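Local coordinates for protein importin subunit beta-1 (Saccharomyces cerevisiae, PDB 5OWU) that carries proteins into the nucleus by pairing with importin alpha, the adaptor subunit that recognises the classical nuclear localization signal of the cargo, at residues A[458-463]-A[497-502]; A[469-474]-A[514-519]; A[479-484]-A[525-530]; A[544-549]-A[578-583]. All coordinates share one frame; numbering follows the deposited sequence. Where two conformers were deposited one is given.

Contacts 1, 2 and 3 all join HEAT repeat 11 to HEAT repeat 12. Contact 1 pairs their first helices. Contacts 2 and 3 pair their second helices, 467-484 and 516-530, at points about 16 Å apart between centres. Contact 4 lies within HEAT repeat 13 and pairs its own two helices. Contacts 3 and 4 are buried, whereas contacts 1 and 2 are partly so. The chemistry does not simply follow burial. Contacts 1 and 4 are apolar, contact 2 is rich in hydroxyls and holds a water, and contact 3 has a buried apolar centre beside a water-linked glutamate. Contact 1 touches contacts 2 and 3, and contact 3 touches contact 4.

Contact 1. Residues A[458-463]-A[497-502]; sequences ACLIGL and PALVDG
Leu460 and Leu463 pack on the helical turn from Ala498 to Gly502, where the two helices run nearly parallel. The short axes differ in direction by 13° and come within 9.9 Å. The packing is closest round Leu460. Its CG stands anti to the carbonyl carbon (chi1 -68°). CD1 extends anti to CA (chi2 178°), and the other branch, CD2, lies against backbone rather than side chain. CD2 is 3.7 Å from Ala498 O and 4.0 Å from Gly502 CA. Gly502 makes this fit possible, because a CB built on it would fall only 2.6 Å from Leu460 CD2. One turn further on, Leu463 CD1 rests on the same glycine, 3.8 Å from Gly502 C. The CD1 branch of Leu460 belongs to a looser side. It meets Ala498 CB at 4.1 Å, and both residues are partly exposed to solvent. On the inner side, Leu460 CD2 faces Leu499 CD2 at 4.4 Å, a looser approach than that to the backbone. The contact is the stacking of first helices from successive HEAT repeats, 11 and 12, as expected in a solenoid. Behind it runs helix 467-484, whose Ile477 touches both Leu463 and Leu499. Leu499 also reaches Met527 of helix 516-530, and Val500 turns from the contact to Ile542 of helix 536-553, which begins the next repeat.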
loop_
_atom_site.group_PDB
_atom_site.type_symbol
_atom_site.label_atom_id
_atom_site.label_comp_id
_atom_site.label_asym_id
_atom_site.label_seq_id
_atom_site.Cartn_x
_atom_site.Cartn_y
_atom_site.Cartn_z
ATOM N N ALA A 458 18.700 19.811 22.201
ATOM C CA ALA A 458 18.863 18.359 22.191
ATOM C C ALA A 458 18.921 17.830 20.766
ATOM O O ALA A 458 19.685 16.906 20.467
ATOM C CB ALA A 458 17.727 17.685 22.957
ATOM N N CYS A 459 18.111 18.398 19.871
ATOM C CA CYS A 459 18.163 17.972 18.478
ATOM C C CYS A 459 19.504 18.325 17.847
ATOM O O CYS A 459 20.055 17.538 17.065
ATOM C CB CYS A 459 17.022 18.605 17.681
ATOM S SG CYS A 459 15.380 17.953 18.080
ATOM N N LEU A 460 20.037 19.509 18.168
ATOM C CA LEU A 460 21.299 19.953 17.582
ATOM C C LEU A 460 22.463 19.099 18.062
ATOM O O LEU A 460 23.347 18.751 17.272
ATOM C CB LEU A 460 21.550 21.422 17.922
ATOM C CG LEU A 460 20.614 22.448 17.288
ATOM C CD1 LEU A 460 20.978 23.832 17.773
ATOM C CD2 LEU A 460 20.674 22.381 15.760
ATOM N N ILE A 461 22.498 18.776 19.356
ATOM C CA ILE A 461 23.503 17.838 19.845
ATOM C C ILE A 461 23.323 16.477 19.183
ATOM O O ILE A 461 24.299 15.820 18.801
ATOM C CB ILE A 461 23.434 17.729 21.383
ATOM C CG1 ILE A 461 23.724 19.080 22.048
ATOM C CG2 ILE A 461 24.391 16.657 21.898
ATOM C CD1 ILE A 461 25.034 19.728 21.642
ATOM N N GLY A 462 22.074 16.027 19.042
ATOM C CA GLY A 462 21.835 14.699 18.503
ATOM C C GLY A 462 22.227 14.559 17.045
ATOM O O GLY A 462 22.627 13.476 16.609
ATOM N N LEU A 463 22.101 15.634 16.268
ATOM C CA LEU A 463 22.555 15.601 14.880
ATOM C C LEU A 463 24.053 15.351 14.772
ATOM O O LEU A 463 24.518 14.883 13.727
ATOM C CB LEU A 463 22.199 16.912 14.183
ATOM C CG LEU A 463 20.718 17.110 13.832
ATOM C CD1 LEU A 463 20.500 18.528 13.372
ATOM C CD2 LEU A 463 20.274 16.142 12.764
ATOM N N PRO A 497 17.835 29.667 11.961
ATOM C CA PRO A 497 19.279 29.673 11.673
ATOM C C PRO A 497 20.001 28.496 12.313
ATOM O O PRO A 497 20.627 27.684 11.617
ATOM C CB PRO A 497 19.748 31.018 12.248
ATOM C CG PRO A 497 18.523 31.884 12.211
ATOM C CD PRO A 497 17.367 30.958 12.496
ATOM N N ALA A 498 19.865 28.358 13.633
ATOM C CA ALA A 498 20.529 27.265 14.335
ATOM C C ALA A 498 20.153 25.916 13.729
ATOM O O ALA A 498 21.025 25.132 13.331
ATOM C CB ALA A 498 20.175 27.313 15.821
ATOM N N LEU A 499 18.853 25.642 13.619
ATOM C CA LEU A 499 18.420 24.386 13.020
ATOM C C LEU A 499 19.069 24.185 11.653
ATOM O O LEU A 499 19.685 23.143 11.390
ATOM C CB LEU A 499 16.889 24.351 12.918
ATOM C CG LEU A 499 16.171 24.201 14.259
ATOM C CD1 LEU A 499 14.692 24.487 14.122
ATOM C CD2 LEU A 499 16.383 22.815 14.810
ATOM N N VAL A 500 19.003 25.203 10.790
ATOM C CA VAL A 500 19.564 25.032 9.452
ATOM C C VAL A 500 21.053 24.736 9.555
ATOM O O VAL A 500 21.562 23.779 8.952
ATOM C CB VAL A 500 19.270 26.266 8.579
ATOM C CG1 VAL A 500 20.123 26.269 7.303
ATOM C CG2 VAL A 500 17.796 26.280 8.203
ATOM N N ASP A 501 21.764 25.499 10.390
ATOM C CA ASP A 501 23.187 25.235 10.549
ATOM C C ASP A 501 23.404 23.780 10.947
ATOM O O ASP A 501 24.159 23.046 10.292
ATOM C CB ASP A 501 23.787 26.190 11.580
ATOM C CG ASP A 501 25.224 25.869 11.899
ATOM O OD1 ASP A 501 26.110 26.302 11.136
ATOM O OD2 ASP A 501 25.469 25.178 12.907
ATOM N N GLY A 502 22.662 23.315 11.956
ATOM C CA GLY A 502 22.826 21.940 12.385
ATOM C C GLY A 502 22.558 20.968 11.254
ATOM O O GLY A 502 23.337 20.038 11.014
#

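Contact 2. Residues A[469-474]-A[514-519]; sequences VATNCS and FNARAS
Thr471 and Ala516 bring the two backbones within 4.4 Å, CA to CA. Residues 469-474 are all helical. On the other side, Phe514 and Asn515 both have positive phi angles, and Asn515 is the N-cap residue of the helix that follows. Thr471 therefore faces a chain that is turning into its helix. Its OG1 is 2.7 Å from Phe514 O, but Pro467 O is a second acceptor for its single proton. This is the start of the seam between the second helices of HEAT repeats 11 and 12, and small residues let the chains come close there. Ala470 CB meets Ala516 CB at 4.1 Å. Thr471 CG2, anti to its backbone N, touches Ser519 OG at 3.3 Å. That hydroxyl donates to Asn515 O at 2.8 Å, with a C=O...donor angle of 142° and the donor 38° out of the carbonyl plane. Ser519 N reaches the same oxygen from the opposite face. An alanine in place of Ser519 would probably cost Asn515 O its hydroxyl donor and open a small gap beside Thr471 CG2. Ser474 CB packs 3.9 Å from Ser519 CB, while a water joins Ser474 OG to Ala516 O and, weakly, to Ala470 O.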
loop_
_atom_site.group_PDB
_atom_site.type_symbol
_atom_site.label_atom_id
_atom_site.label_comp_id
_atom_site.label_asym_id
_atom_site.label_seq_id
_atom_site.Cartn_x
_atom_site.Cartn_y
_atom_site.Cartn_z
ATOM N N VAL A 469 21.017 8.236 16.108
ATOM C CA VAL A 469 20.407 9.359 16.816
ATOM C C VAL A 469 20.137 10.513 15.852
ATOM O O VAL A 469 19.043 11.092 15.838
ATOM C CB VAL A 469 21.312 9.797 17.986
ATOM C CG1 VAL A 469 20.692 10.962 18.766
ATOM C CG2 VAL A 469 21.585 8.618 18.923
ATOM N N ALA A 470 21.128 10.852 15.022
ATOM C CA ALA A 470 21.003 11.992 14.114
ATOM C C ALA A 470 19.809 11.839 13.172
ATOM O O ALA A 470 19.113 12.817 12.873
ATOM C CB ALA A 470 22.298 12.159 13.309
ATOM N N THR A 471 19.561 10.625 12.687
ATOM C CA THR A 471 18.430 10.404 11.784
ATOM C C THR A 471 17.114 10.739 12.473
ATOM O O THR A 471 16.257 11.455 11.925
ATOM C CB THR A 471 18.449 8.951 11.304
ATOM O OG1 THR A 471 19.612 8.750 10.489
ATOM C CG2 THR A 471 17.207 8.598 10.501
ATOM N N ASN A 472 16.946 10.246 13.697
ATOM C CA ASN A 472 15.725 10.540 14.430
ATOM C C ASN A 472 15.627 12.017 14.778
ATOM O O ASN A 472 14.519 12.563 14.836
ATOM C CB ASN A 472 15.648 9.646 15.666
ATOM C CG ASN A 472 15.229 8.231 15.313
ATOM O OD1 ASN A 472 14.784 7.974 14.190
ATOM N ND2 ASN A 472 15.360 7.311 16.260
ATOM N N CYS A 473 16.762 12.692 14.967
ATOM C CA CYS A 473 16.721 14.128 15.223
ATOM C C CYS A 473 16.273 14.907 13.990
ATOM O O CYS A 473 15.564 15.912 14.117
ATOM C CB CYS A 473 18.084 14.613 15.708
ATOM S SG CYS A 473 18.409 14.102 17.390
ATOM N N SER A 474 16.675 14.474 12.790
ATOM C CA SER A 474 16.182 15.127 11.580
ATOM C C SER A 474 14.673 14.943 11.438
ATOM O O SER A 474 13.948 15.896 11.116
ATOM C CB SER A 474 16.911 14.589 10.341
ATOM O OG SER A 474 18.186 15.201 10.206
ATOM N N PHE A 514 23.180 4.615 8.424
ATOM C CA PHE A 514 21.882 4.656 9.093
ATOM C C PHE A 514 21.040 5.833 8.616
ATOM O O PHE A 514 20.190 6.345 9.344
ATOM C CB PHE A 514 22.068 4.662 10.609
ATOM C CG PHE A 514 22.729 3.416 11.112
ATOM C CD1 PHE A 514 22.074 2.198 11.027
ATOM C CD2 PHE A 514 24.008 3.446 11.627
ATOM C CE1 PHE A 514 22.679 1.037 11.466
ATOM C CE2 PHE A 514 24.619 2.285 12.066
ATOM C CZ PHE A 514 23.950 1.081 11.986
ATOM N N ASN A 515 21.270 6.240 7.370
ATOM C CA ASN A 515 20.457 7.228 6.669
ATOM C C ASN A 515 20.533 8.613 7.301
ATOM O O ASN A 515 19.689 9.468 7.014
ATOM C CB ASN A 515 19.001 6.769 6.576
ATOM C CG ASN A 515 18.360 7.157 5.266
ATOM O OD1 ASN A 515 18.938 6.944 4.199
ATOM N ND2 ASN A 515 17.168 7.743 5.334
ATOM N N ALA A 516 21.565 8.878 8.112
ATOM C CA ALA A 516 21.645 10.171 8.789
ATOM C C ALA A 516 21.839 11.333 7.816
ATOM O O ALA A 516 21.322 12.428 8.055
ATOM C CB ALA A 516 22.771 10.148 9.823
ATOM N N ARG A 517 22.575 11.131 6.724
ATOM C CA ARG A 517 22.815 12.241 5.805
ATOM C C ARG A 517 21.583 12.530 4.949
ATOM O O ARG A 517 21.133 13.680 4.856
ATOM C CB ARG A 517 24.039 11.932 4.935
ATOM C CG ARG A 517 24.417 13.038 3.962
ATOM C CD ARG A 517 25.759 12.738 3.299
ATOM N NE ARG A 517 25.710 11.563 2.433
ATOM C CZ ARG A 517 26.785 10.937 1.956
ATOM N NH1 ARG A 517 27.998 11.361 2.273
ATOM N NH2 ARG A 517 26.653 9.881 1.161
ATOM N N ALA A 518 21.005 11.491 4.342
ATOM C CA ALA A 518 19.783 11.670 3.560
ATOM C C ALA A 518 18.667 12.285 4.396
ATOM O O ALA A 518 17.961 13.196 3.935
ATOM C CB ALA A 518 19.334 10.325 2.983
ATOM N N SER A 519 18.493 11.807 5.633
ATOM C CA SER A 519 17.478 12.378 6.508
ATOM C C SER A 519 17.715 13.866 6.708
ATOM O O SER A 519 16.766 14.665 6.673
ATOM C CB SER A 519 17.467 11.641 7.848
ATOM O OG SER A 519 17.082 10.291 7.651
HETATM O O HOH W 1 20.274 13.632 10.264
#

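Contact 3. Residues A[479-484]-A[525-530]; sequences NLVEQL and TTMVEY
Val481 sits between Met527 and Tyr530 and gives one methyl group to each. Its CG2 is 3.6 Å from Met527 SD, and the two side chains cross at about a right angle. Met527 starts out away from helix 479-484, but the bend at chi2 (-53°) brings SD back to the valine, and a further bend at chi3 sets CE. The other methyl, Val481 CG1, is 3.7 Å from Tyr530 CB. Here the two side chains point in opposing senses and pass alongside one another. CG1 also meets Thr526 CG2 at 4.0 Å. Glu482 is turned differently. Its CA lies 4.0 Å above one face of the Tyr530 ring, toward the rim, and its CG is 3.6 Å from Tyr530 OH. Beyond CG the chain is extended and carries the carboxylate past the ring, with the two planes 56° apart. An alanine in place of Tyr530 would probably open a gap beside Glu482 CA and CG, where the ring now lies, and leave the glutamate chain less restrained. Tyr496 of helix 496-507 touches both Val481 and Tyr530. The pairing continues the seam between the second helices of HEAT repeats 11 and 12, at their C-terminal ends. Its chemistry is divided. Apolar groups fill the interior, while a water donates to Glu482 OE2 at 2.8 Å and bonds to Thr526 OG1, so the carboxylate is linked to the other helix through solvent.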
loop_
_atom_site.group_PDB
_atom_site.type_symbol
_atom_site.label_atom_id
_atom_site.label_comp_id
_atom_site.label_asym_id
_atom_site.label_seq_id
_atom_site.Cartn_x
_atom_site.Cartn_y
_atom_site.Cartn_z
ATOM N N ASN A 479 9.109 17.272 12.175
ATOM C CA ASN A 479 7.847 17.349 12.919
ATOM C C ASN A 479 7.672 18.704 13.596
ATOM O O ASN A 479 6.585 19.298 13.557
ATOM C CB ASN A 479 7.779 16.238 13.958
ATOM C CG ASN A 479 7.663 14.877 13.337
ATOM O OD1 ASN A 479 7.464 14.758 12.135
ATOM N ND2 ASN A 479 7.768 13.835 14.158
ATOM N N LEU A 480 8.726 19.196 14.253
ATOM C CA LEU A 480 8.637 20.485 14.929
ATOM C C LEU A 480 8.236 21.584 13.964
ATOM O O LEU A 480 7.328 22.377 14.248
ATOM C CB LEU A 480 9.969 20.836 15.586
ATOM C CG LEU A 480 10.262 20.219 16.944
ATOM C CD1 LEU A 480 11.703 20.521 17.330
ATOM C CD2 LEU A 480 9.299 20.745 17.998
ATOM N N VAL A 481 8.923 21.665 12.822
ATOM C CA VAL A 481 8.643 22.731 11.868
ATOM C C VAL A 481 7.230 22.592 11.316
ATOM O O VAL A 481 6.478 23.570 11.232
ATOM C CB VAL A 481 9.698 22.729 10.746
ATOM C CG1 VAL A 481 9.328 23.712 9.634
ATOM C CG2 VAL A 481 11.058 23.063 11.321
ATOM N N GLU A 482 6.845 21.370 10.937
ATOM C CA GLU A 482 5.522 21.154 10.357
ATOM C C GLU A 482 4.416 21.552 11.328
ATOM O O GLU A 482 3.422 22.176 10.932
ATOM C CB GLU A 482 5.365 19.688 9.945
ATOM C CG GLU A 482 6.025 19.329 8.627
ATOM C CD GLU A 482 5.883 17.858 8.285
ATOM O OE1 GLU A 482 5.452 17.075 9.158
ATOM O OE2 GLU A 482 6.213 17.481 7.144
ATOM N N GLN A 483 4.570 21.210 12.605
ATOM C CA GLN A 483 3.496 21.444 13.559
ATOM C C GLN A 483 3.508 22.851 14.136
ATOM O O GLN A 483 2.460 23.324 14.578
ATOM C CB GLN A 483 3.576 20.414 14.690
ATOM C CG GLN A 483 3.369 18.991 14.213
ATOM C CD GLN A 483 1.972 18.776 13.664
ATOM O OE1 GLN A 483 1.794 18.307 12.541
ATOM N NE2 GLN A 483 0.974 19.126 14.460
ATOM N N LEU A 484 4.647 23.541 14.134
ATOM C CA LEU A 484 4.706 24.866 14.736
ATOM C C LEU A 484 4.649 26.000 13.723
ATOM O O LEU A 484 4.320 27.129 14.106
ATOM C CB LEU A 484 5.978 25.005 15.578
ATOM C CG LEU A 484 6.043 24.075 16.792
ATOM C CD1 LEU A 484 7.386 24.171 17.479
ATOM C CD2 LEU A 484 4.930 24.411 17.777
ATOM N N THR A 525 14.735 20.102 3.075
ATOM C CA THR A 525 13.621 20.366 2.177
ATOM C C THR A 525 12.455 20.953 2.955
ATOM O O THR A 525 11.886 21.983 2.568
ATOM C CB THR A 525 13.231 19.085 1.444
ATOM O OG1 THR A 525 14.330 18.681 0.608
ATOM C CG2 THR A 525 12.010 19.306 0.578
ATOM N N THR A 526 12.132 20.347 4.101
ATOM C CA THR A 526 11.099 20.911 4.961
ATOM C C THR A 526 11.437 22.351 5.326
ATOM O O THR A 526 10.584 23.244 5.227
ATOM C CB THR A 526 10.939 20.044 6.218
ATOM O OG1 THR A 526 10.462 18.746 5.848
ATOM C CG2 THR A 526 9.965 20.664 7.200
ATOM N N MET A 527 12.697 22.612 5.714
ATOM C CA MET A 527 13.037 23.973 6.114
ATOM C C MET A 527 12.747 24.934 4.975
ATOM O O MET A 527 12.235 26.043 5.190
ATOM C CB MET A 527 14.505 24.085 6.523
ATOM C CG MET A 527 14.950 23.143 7.613
ATOM S SD MET A 527 13.913 23.224 9.064
ATOM C CE MET A 527 14.489 24.726 9.855
ATOM N N VAL A 528 13.048 24.511 3.747
ATOM C CA VAL A 528 12.810 25.377 2.604
ATOM C C VAL A 528 11.322 25.623 2.450
ATOM O O VAL A 528 10.868 26.766 2.321
ATOM C CB VAL A 528 13.408 24.763 1.327
ATOM C CG1 VAL A 528 12.972 25.560 0.091
ATOM C CG2 VAL A 528 14.908 24.718 1.423
ATOM N N GLU A 529 10.535 24.553 2.521
ATOM C CA GLU A 529 9.141 24.660 2.126
ATOM C C GLU A 529 8.337 25.479 3.128
ATOM O O GLU A 529 7.364 26.134 2.745
ATOM C CB GLU A 529 8.577 23.257 1.928
ATOM C CG GLU A 529 9.204 22.590 0.680
ATOM C CD GLU A 529 8.838 21.129 0.503
ATOM O OE1 GLU A 529 8.545 20.452 1.513
ATOM O OE2 GLU A 529 8.860 20.656 -0.659
ATOM N N TYR A 530 8.761 25.515 4.390
ATOM C CA TYR A 530 8.082 26.316 5.399
ATOM C C TYR A 530 8.750 27.660 5.659
ATOM O O TYR A 530 8.282 28.403 6.526
ATOM C CB TYR A 530 7.980 25.528 6.710
ATOM C CG TYR A 530 6.932 24.438 6.656
ATOM C CD1 TYR A 530 7.243 23.166 6.194
ATOM C CD2 TYR A 530 5.625 24.694 7.049
ATOM C CE1 TYR A 530 6.278 22.170 6.135
ATOM C CE2 TYR A 530 4.655 23.708 6.992
ATOM C CZ TYR A 530 4.987 22.450 6.540
ATOM O OH TYR A 530 4.022 21.475 6.497
HETATM O O HOH W 2 7.821 18.815 5.288
#

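Contact 4. Residues A[544-549]-A[578-583]; sequences TFVMDK and TVLAAV
Val546 meets Val579, Leu580 and Val583 through methyl groups, and no flat group lies between the helices. The one ring within the two segments, that of Phe545, takes no part and packs instead on Ile504, Ala507 and Leu524 of the preceding repeat. Val546 is the central residue. Its CG1 is 3.6 Å from Val579 CG1, the closest approach of the contact. Its CG2 sits in the crowded position between the backbone N and the carbonyl carbon. Val546 CG2 is 4.0 Å from Leu580 CD1 and, more loosely, Val546 CG2 is 4.4 Å from Val583 CG2. The valine thus spreads its two branches over about one turn of helix 578-583, from Val579 to Val583. Leu580 has CG anti to its backbone N (chi1 177°), and its CD1 reaches Val546 and Met547 together. Met547 touches it with CG, at 3.8 Å, and the two side chains cross at about a right angle. These are the two helices of HEAT repeat 13. Their short segments run in opposing senses but are strongly inclined, with a crossing angle of -135° and axes 9.5 Å apart. Neighbouring repeats close in from both sides. Val579 reaches Phe521 of helix 516-530, and Leu580 reaches Leu598 and Phe602 of helix 595-607. The contact is wholly apolar, so it rests on the fit and burial of aliphatic side chains and not on directed bonds between the two segments.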
loop_
_atom_site.group_PDB
_atom_site.type_symbol
_atom_site.label_atom_id
_atom_site.label_comp_id
_atom_site.label_asym_id
_atom_site.label_seq_id
_atom_site.Cartn_x
_atom_site.Cartn_y
_atom_site.Cartn_z
ATOM N N THR A 544 22.898 28.386 -1.224
ATOM C CA THR A 544 24.352 28.375 -1.339
ATOM C C THR A 544 24.915 27.002 -1.022
ATOM O O THR A 544 25.775 26.488 -1.751
ATOM C CB THR A 544 24.952 29.426 -0.398
ATOM O OG1 THR A 544 24.531 30.727 -0.806
ATOM C CG2 THR A 544 26.480 29.378 -0.394
ATOM N N PHE A 545 24.424 26.378 0.052
ATOM C CA PHE A 545 24.993 25.106 0.474
ATOM C C PHE A 545 24.775 24.034 -0.583
ATOM O O PHE A 545 25.699 23.283 -0.917
ATOM C CB PHE A 545 24.398 24.666 1.813
ATOM C CG PHE A 545 24.603 23.202 2.106
ATOM C CD1 PHE A 545 25.845 22.724 2.488
ATOM C CD2 PHE A 545 23.562 22.304 1.975
ATOM C CE1 PHE A 545 26.034 21.376 2.745
ATOM C CE2 PHE A 545 23.746 20.961 2.236
ATOM C CZ PHE A 545 24.972 20.495 2.614
ATOM N N VAL A 546 23.563 23.949 -1.140
ATOM C CA VAL A 546 23.280 22.798 -1.989
ATOM C C VAL A 546 23.980 22.953 -3.333
ATOM O O VAL A 546 24.612 22.013 -3.830
ATOM C CB VAL A 546 21.761 22.576 -2.137
ATOM C CG1 VAL A 546 21.160 22.173 -0.786
ATOM C CG2 VAL A 546 21.060 23.804 -2.719
ATOM N N MET A 547 23.937 24.153 -3.912
ATOM C CA MET A 547 24.645 24.396 -5.166
ATOM C C MET A 547 26.121 24.048 -5.019
ATOM O O MET A 547 26.638 23.164 -5.717
ATOM C CB MET A 547 24.434 25.848 -5.604
ATOM C CG MET A 547 22.979 26.110 -6.000
ATOM S SD MET A 547 22.580 27.733 -6.675
ATOM C CE MET A 547 23.173 28.839 -5.394
ATOM N N ASP A 548 26.806 24.693 -4.069
ATOM C CA ASP A 548 28.193 24.344 -3.785
ATOM C C ASP A 548 28.340 22.839 -3.579
ATOM O O ASP A 548 29.244 22.204 -4.134
ATOM C CB ASP A 548 28.681 25.108 -2.551
ATOM C CG ASP A 548 28.684 26.622 -2.753
ATOM O OD1 ASP A 548 28.070 27.106 -3.727
ATOM O OD2 ASP A 548 29.291 27.331 -1.920
ATOM N N LYS A 549 27.434 22.244 -2.798
ATOM C CA LYS A 549 27.570 20.825 -2.490
ATOM C C LYS A 549 27.472 19.988 -3.752
ATOM O O LYS A 549 28.232 19.025 -3.934
ATOM C CB LYS A 549 26.507 20.400 -1.481
ATOM C CG LYS A 549 26.740 19.018 -0.885
ATOM C CD LYS A 549 27.917 19.034 0.084
ATOM C CE LYS A 549 28.227 17.643 0.593
ATOM N NZ LYS A 549 29.360 17.637 1.561
ATOM N N THR A 578 17.164 16.989 -5.005
ATOM C CA THR A 578 15.821 17.178 -4.455
ATOM C C THR A 578 15.729 18.498 -3.693
ATOM O O THR A 578 14.824 19.318 -3.935
ATOM C CB THR A 578 15.465 15.988 -3.559
ATOM O OG1 THR A 578 15.536 14.779 -4.333
ATOM C CG2 THR A 578 14.053 16.127 -2.969
ATOM N N VAL A 579 16.679 18.740 -2.782
ATOM C CA VAL A 579 16.656 20.015 -2.061
ATOM C C VAL A 579 16.797 21.179 -3.033
ATOM O O VAL A 579 16.145 22.216 -2.877
ATOM C CB VAL A 579 17.750 20.065 -0.981
ATOM C CG1 VAL A 579 17.667 21.386 -0.209
ATOM C CG2 VAL A 579 17.614 18.897 -0.032
ATOM N N LEU A 580 17.667 21.036 -4.034
ATOM C CA LEU A 580 17.903 22.115 -4.989
ATOM C C LEU A 580 16.639 22.440 -5.769
ATOM O O LEU A 580 16.326 23.612 -6.004
ATOM C CB LEU A 580 19.040 21.728 -5.937
ATOM C CG LEU A 580 19.403 22.705 -7.061
ATOM C CD1 LEU A 580 19.791 24.066 -6.511
ATOM C CD2 LEU A 580 20.537 22.132 -7.906
ATOM N N ALA A 581 15.892 21.414 -6.178
ATOM C CA ALA A 581 14.624 21.660 -6.848
ATOM C C ALA A 581 13.682 22.437 -5.942
ATOM O O ALA A 581 13.022 23.388 -6.389
ATOM C CB ALA A 581 13.990 20.340 -7.285
ATOM N N ALA A 582 13.619 22.064 -4.654
ATOM C CA ALA A 582 12.761 22.813 -3.735
ATOM C C ALA A 582 13.222 24.263 -3.598
ATOM O O ALA A 582 12.397 25.184 -3.547
ATOM C CB ALA A 582 12.718 22.134 -2.363
ATOM N N VAL A 583 14.537 24.484 -3.530
ATOM C CA VAL A 583 15.073 25.841 -3.420
ATOM C C VAL A 583 14.681 26.662 -4.645
ATOM O O VAL A 583 14.217 27.803 -4.532
ATOM C CB VAL A 583 16.603 25.794 -3.240
ATOM C CG1 VAL A 583 17.235 27.174 -3.435
ATOM C CG2 VAL A 583 16.959 25.256 -1.863
#